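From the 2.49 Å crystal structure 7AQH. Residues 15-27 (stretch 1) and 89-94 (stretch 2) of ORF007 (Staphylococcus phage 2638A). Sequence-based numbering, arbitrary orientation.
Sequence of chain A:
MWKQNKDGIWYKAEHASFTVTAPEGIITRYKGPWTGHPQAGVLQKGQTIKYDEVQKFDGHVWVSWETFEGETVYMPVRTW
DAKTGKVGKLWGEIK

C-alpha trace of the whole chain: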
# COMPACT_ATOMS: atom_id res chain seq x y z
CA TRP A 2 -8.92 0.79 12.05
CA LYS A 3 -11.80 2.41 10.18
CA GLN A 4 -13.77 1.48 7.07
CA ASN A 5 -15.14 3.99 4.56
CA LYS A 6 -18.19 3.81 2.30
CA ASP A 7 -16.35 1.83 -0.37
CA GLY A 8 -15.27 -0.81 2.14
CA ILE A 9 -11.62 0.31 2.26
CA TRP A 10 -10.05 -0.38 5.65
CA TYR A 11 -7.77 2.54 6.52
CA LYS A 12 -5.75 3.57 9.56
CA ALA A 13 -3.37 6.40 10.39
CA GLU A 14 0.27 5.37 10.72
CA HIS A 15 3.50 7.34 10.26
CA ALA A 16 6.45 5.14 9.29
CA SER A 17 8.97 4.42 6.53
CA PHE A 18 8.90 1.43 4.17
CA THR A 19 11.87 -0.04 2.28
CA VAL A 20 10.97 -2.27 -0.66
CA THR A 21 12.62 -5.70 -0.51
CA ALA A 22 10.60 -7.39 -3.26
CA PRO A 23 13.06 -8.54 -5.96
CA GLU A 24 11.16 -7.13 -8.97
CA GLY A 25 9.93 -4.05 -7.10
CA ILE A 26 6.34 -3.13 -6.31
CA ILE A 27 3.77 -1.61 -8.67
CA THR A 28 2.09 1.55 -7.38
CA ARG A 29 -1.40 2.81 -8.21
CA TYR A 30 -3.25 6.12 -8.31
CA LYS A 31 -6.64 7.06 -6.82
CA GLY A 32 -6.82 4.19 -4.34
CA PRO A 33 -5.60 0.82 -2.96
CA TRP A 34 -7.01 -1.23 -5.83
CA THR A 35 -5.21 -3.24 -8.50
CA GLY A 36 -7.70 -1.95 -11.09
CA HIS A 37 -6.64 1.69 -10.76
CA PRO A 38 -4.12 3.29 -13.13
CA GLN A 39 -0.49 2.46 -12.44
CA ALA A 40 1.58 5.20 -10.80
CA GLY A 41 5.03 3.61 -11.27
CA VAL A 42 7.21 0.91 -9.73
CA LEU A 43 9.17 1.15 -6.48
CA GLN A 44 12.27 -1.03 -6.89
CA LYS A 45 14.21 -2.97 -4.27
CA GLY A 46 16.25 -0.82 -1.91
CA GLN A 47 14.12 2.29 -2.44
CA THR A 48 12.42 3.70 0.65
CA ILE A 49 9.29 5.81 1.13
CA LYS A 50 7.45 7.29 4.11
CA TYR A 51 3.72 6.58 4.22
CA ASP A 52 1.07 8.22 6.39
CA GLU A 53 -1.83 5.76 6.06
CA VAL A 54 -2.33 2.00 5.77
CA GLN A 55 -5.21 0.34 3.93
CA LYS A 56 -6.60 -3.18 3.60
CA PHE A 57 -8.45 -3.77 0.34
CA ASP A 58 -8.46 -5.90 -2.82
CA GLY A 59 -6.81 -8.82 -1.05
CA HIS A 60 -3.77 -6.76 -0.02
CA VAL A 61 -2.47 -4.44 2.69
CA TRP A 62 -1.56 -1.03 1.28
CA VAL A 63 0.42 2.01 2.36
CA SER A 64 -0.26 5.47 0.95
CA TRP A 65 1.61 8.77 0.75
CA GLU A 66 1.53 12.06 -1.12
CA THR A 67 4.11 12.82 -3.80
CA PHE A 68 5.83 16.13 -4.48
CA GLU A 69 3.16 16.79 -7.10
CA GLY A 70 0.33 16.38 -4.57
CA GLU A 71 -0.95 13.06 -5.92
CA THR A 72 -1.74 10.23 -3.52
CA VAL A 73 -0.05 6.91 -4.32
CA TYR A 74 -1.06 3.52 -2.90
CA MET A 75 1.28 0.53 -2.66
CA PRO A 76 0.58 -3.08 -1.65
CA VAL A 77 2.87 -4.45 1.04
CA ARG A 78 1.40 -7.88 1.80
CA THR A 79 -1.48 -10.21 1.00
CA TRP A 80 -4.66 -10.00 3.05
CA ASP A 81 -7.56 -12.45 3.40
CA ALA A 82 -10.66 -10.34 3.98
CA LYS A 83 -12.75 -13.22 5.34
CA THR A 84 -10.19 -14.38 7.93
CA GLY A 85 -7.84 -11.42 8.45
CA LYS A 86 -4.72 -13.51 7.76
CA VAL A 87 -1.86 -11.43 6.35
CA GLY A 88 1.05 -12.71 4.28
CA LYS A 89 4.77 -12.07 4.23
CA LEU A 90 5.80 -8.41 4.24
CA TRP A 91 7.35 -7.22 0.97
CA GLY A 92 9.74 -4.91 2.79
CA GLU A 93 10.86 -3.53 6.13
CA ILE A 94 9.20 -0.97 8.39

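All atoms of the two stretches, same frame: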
# COMPACT_ATOMS: atom_id res chain seq x y z
N HIS A 15 2.37 6.59 10.80
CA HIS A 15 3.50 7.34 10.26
C HIS A 15 4.75 6.48 10.41
O HIS A 15 5.26 6.31 11.52
CB HIS A 15 3.66 8.67 11.00
CG HIS A 15 2.48 9.58 10.85
ND1 HIS A 15 2.10 10.11 9.64
CD2 HIS A 15 1.58 10.03 11.76
CE1 HIS A 15 1.02 10.86 9.81
NE2 HIS A 15 0.69 10.83 11.09
N ALA A 16 5.25 5.96 9.29
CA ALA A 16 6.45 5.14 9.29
C ALA A 16 7.03 5.10 7.89
O ALA A 16 6.41 5.55 6.92
CB ALA A 16 6.16 3.73 9.82
N SER A 17 8.25 4.55 7.79
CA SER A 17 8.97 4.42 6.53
C SER A 17 8.97 2.96 6.08
O SER A 17 9.03 2.04 6.90
CB SER A 17 10.41 4.91 6.65
OG SER A 17 11.14 4.09 7.54
N PHE A 18 8.91 2.76 4.77
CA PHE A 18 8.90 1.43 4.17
C PHE A 18 10.01 1.31 3.14
O PHE A 18 10.13 2.17 2.25
CB PHE A 18 7.55 1.12 3.53
CG PHE A 18 7.43 -0.29 3.00
CD1 PHE A 18 7.84 -0.60 1.71
CD2 PHE A 18 6.89 -1.30 3.79
CE1 PHE A 18 7.72 -1.90 1.22
CE2 PHE A 18 6.78 -2.59 3.30
CZ PHE A 18 7.19 -2.89 2.02
N THR A 19 10.81 0.26 3.24
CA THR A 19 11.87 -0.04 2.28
C THR A 19 11.50 -1.30 1.50
O THR A 19 11.30 -2.37 2.09
CB THR A 19 13.22 -0.24 2.97
OG1 THR A 19 13.27 0.56 4.17
CG2 THR A 19 14.37 0.12 2.04
N VAL A 20 11.40 -1.16 0.17
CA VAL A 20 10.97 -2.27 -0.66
C VAL A 20 12.07 -3.32 -0.71
O VAL A 20 13.23 -3.02 -1.02
CB VAL A 20 10.61 -1.78 -2.07
CG1 VAL A 20 10.35 -2.95 -3.00
CG2 VAL A 20 9.40 -0.85 -2.02
N THR A 21 11.71 -4.57 -0.41
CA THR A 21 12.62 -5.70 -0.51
C THR A 21 12.19 -6.71 -1.56
O THR A 21 12.90 -7.70 -1.78
CB THR A 21 12.77 -6.40 0.85
OG1 THR A 21 13.86 -7.32 0.79
CG2 THR A 21 11.49 -7.15 1.20
N ALA A 22 11.06 -6.48 -2.22
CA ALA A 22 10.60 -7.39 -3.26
C ALA A 22 11.58 -7.37 -4.43
O ALA A 22 11.95 -6.29 -4.90
CB ALA A 22 9.20 -7.00 -3.73
N PRO A 23 12.02 -8.53 -4.92
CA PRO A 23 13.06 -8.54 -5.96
C PRO A 23 12.74 -7.66 -7.17
O PRO A 23 13.56 -6.82 -7.56
CB PRO A 23 13.16 -10.02 -6.33
CG PRO A 23 12.71 -10.74 -5.09
CD PRO A 23 11.64 -9.89 -4.50
N GLU A 24 11.56 -7.83 -7.76
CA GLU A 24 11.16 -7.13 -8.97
C GLU A 24 10.46 -5.80 -8.67
O GLU A 24 9.85 -5.22 -9.57
CB GLU A 24 10.25 -8.04 -9.81
CG GLU A 24 9.63 -7.41 -11.05
CD GLU A 24 10.64 -7.14 -12.15
OE1 GLU A 24 11.54 -7.98 -12.35
OE2 GLU A 24 10.52 -6.08 -12.80
N GLY A 25 10.57 -5.30 -7.44
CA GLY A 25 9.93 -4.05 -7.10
C GLY A 25 8.44 -4.24 -6.86
O GLY A 25 7.89 -5.34 -6.94
N ILE A 26 7.77 -3.13 -6.58
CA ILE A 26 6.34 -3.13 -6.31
C ILE A 26 5.67 -2.11 -7.21
O ILE A 26 6.16 -0.99 -7.39
CB ILE A 26 6.04 -2.82 -4.82
CG1 ILE A 26 6.89 -3.71 -3.92
CG2 ILE A 26 4.56 -3.02 -4.53
CD1 ILE A 26 6.73 -3.42 -2.45
N ILE A 27 4.53 -2.50 -7.79
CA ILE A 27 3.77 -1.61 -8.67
C ILE A 27 2.87 -0.73 -7.82
O ILE A 27 2.17 -1.21 -6.92
CB ILE A 27 2.95 -2.43 -9.68
CG1 ILE A 27 3.88 -3.24 -10.59
CG2 ILE A 27 2.06 -1.51 -10.51
CD1 ILE A 27 3.15 -4.14 -11.57
N LYS A 89 3.43 -12.59 4.03
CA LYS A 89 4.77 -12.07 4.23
C LYS A 89 4.85 -10.61 3.81
O LYS A 89 4.23 -10.19 2.82
CB LYS A 89 5.78 -12.88 3.41
CG LYS A 89 7.24 -12.55 3.70
CD LYS A 89 8.18 -13.42 2.88
CE LYS A 89 7.98 -14.90 3.16
NZ LYS A 89 8.96 -15.72 2.39
N LEU A 90 5.61 -9.82 4.56
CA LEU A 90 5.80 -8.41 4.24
C LEU A 90 6.80 -8.29 3.10
O LEU A 90 7.84 -8.96 3.09
CB LEU A 90 6.29 -7.63 5.46
CG LEU A 90 6.10 -6.12 5.40
CD1 LEU A 90 4.62 -5.76 5.27
CD2 LEU A 90 6.71 -5.47 6.63
N TRP A 91 6.49 -7.43 2.13
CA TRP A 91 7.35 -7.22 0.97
C TRP A 91 8.45 -6.20 1.22
O TRP A 91 9.06 -5.72 0.27
CB TRP A 91 6.51 -6.80 -0.24
CG TRP A 91 5.39 -7.76 -0.58
CD1 TRP A 91 5.19 -9.00 -0.04
CD2 TRP A 91 4.33 -7.55 -1.52
NE1 TRP A 91 4.07 -9.57 -0.59
CE2 TRP A 91 3.53 -8.70 -1.50
CE3 TRP A 91 3.99 -6.49 -2.37
CZ2 TRP A 91 2.39 -8.83 -2.30
CZ3 TRP A 91 2.86 -6.63 -3.17
CH2 TRP A 91 2.08 -7.79 -3.13
N GLY A 92 8.72 -5.88 2.48
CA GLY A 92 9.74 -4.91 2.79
C GLY A 92 9.94 -4.82 4.28
O GLY A 92 9.51 -5.70 5.03
N GLU A 93 10.59 -3.75 4.72
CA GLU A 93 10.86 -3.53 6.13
C GLU A 93 10.23 -2.21 6.57
O GLU A 93 10.11 -1.27 5.79
CB GLU A 93 12.37 -3.50 6.42
CG GLU A 93 13.03 -4.87 6.35
CD GLU A 93 14.54 -4.79 6.48
OE1 GLU A 93 15.08 -3.66 6.43
OE2 GLU A 93 15.18 -5.85 6.63
N ILE A 94 9.83 -2.16 7.84
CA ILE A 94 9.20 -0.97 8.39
C ILE A 94 10.01 -0.42 9.55
O ILE A 94 10.96 0.34 9.36
CB ILE A 94 7.75 -1.25 8.81
CG1 ILE A 94 6.93 -1.74 7.62
CG2 ILE A 94 7.12 -0.00 9.43
CD1 ILE A 94 5.50 -2.08 7.95

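The apolar centre of this contact is the ring of Phe 18. Its CA-to-CB bond runs sideways to the second stretch, but a t rotamer (chi1 -175°) brings the end of the side chain nearer to the second stretch, where the ring meets Leu 90, Trp 91, Gly 92 and Ile 94. Phe 18 CZ lies 3.3 Å from Gly 92 CA, so the ring packs directly against backbone. Glycine suits this place well: a CB at Gly 92 would point toward the first stretch and fall 2.3 Å from Phe 18 CZ and equally close to Thr 19 O, a clash with both. Leu 90 meets the ring at its edge, with Leu 90 CG 4.2 Å from Phe 18 CE2, while Ile 94 CG1 approaches Phe 18 CD2 at 3.9 Å. Leucine and isoleucine suit places beside the ring because they offer apolar surface and have no polar group of their own to satisfy there.

Three further apolar contacts extend this centre. Ile 94 also reaches Ala 16, whose short side chain points toward the second stretch and places Ala 16 CB 3.9 Å from CG2 of Ile 94. Farther along, beyond the turn, Ile 26 extends CD1 to within 4.0 Å of Trp 91 CB, and this methyl lies near the plane of the indole, at its edge. The CB atoms of Ala 22 and Trp 91 are 4.4 Å apart, alanine contributing a single methyl to this contact.

The backbones run antiparallel and form a short ladder. Thr 19 and Glu 93 are a hydrogen-bonded pair: Thr 19 N donates to Glu 93 O at 3.1 Å, and Glu 93 N returns a bond to Thr 19 O, also at 3.1 Å. Val 20 and Gly 92 form the adjacent non-hydrogen-bonded pair; the valine side chain points away, so this bridge rests on backbone. Beyond it, Thr 21 N donates to Trp 91 O at 3.0 Å, continuing the bonding past the strand. At the other end, CA-H...O contacts from Phe 18 CA to Glu 93 O and from Ile 94 CA to Ser 17 O, each 3.4 Å, supplement the ladder.

Toward the polar edge, Thr 19 and Glu 93 project from the same face of the sheet. Threonine's beta-branch suits an extended strand, and its OG1 is hydrogen-bonded elsewhere in the structure; the exposed glutamate can keep its carboxylate in solvent. Past the ladder, the first stretch reverses through a type I turn from Ala 22 to Gly 25, closed by Gly 25 N donating to Ala 22 O at 3.1 Å. The positive phi of Gly 25 favours glycine.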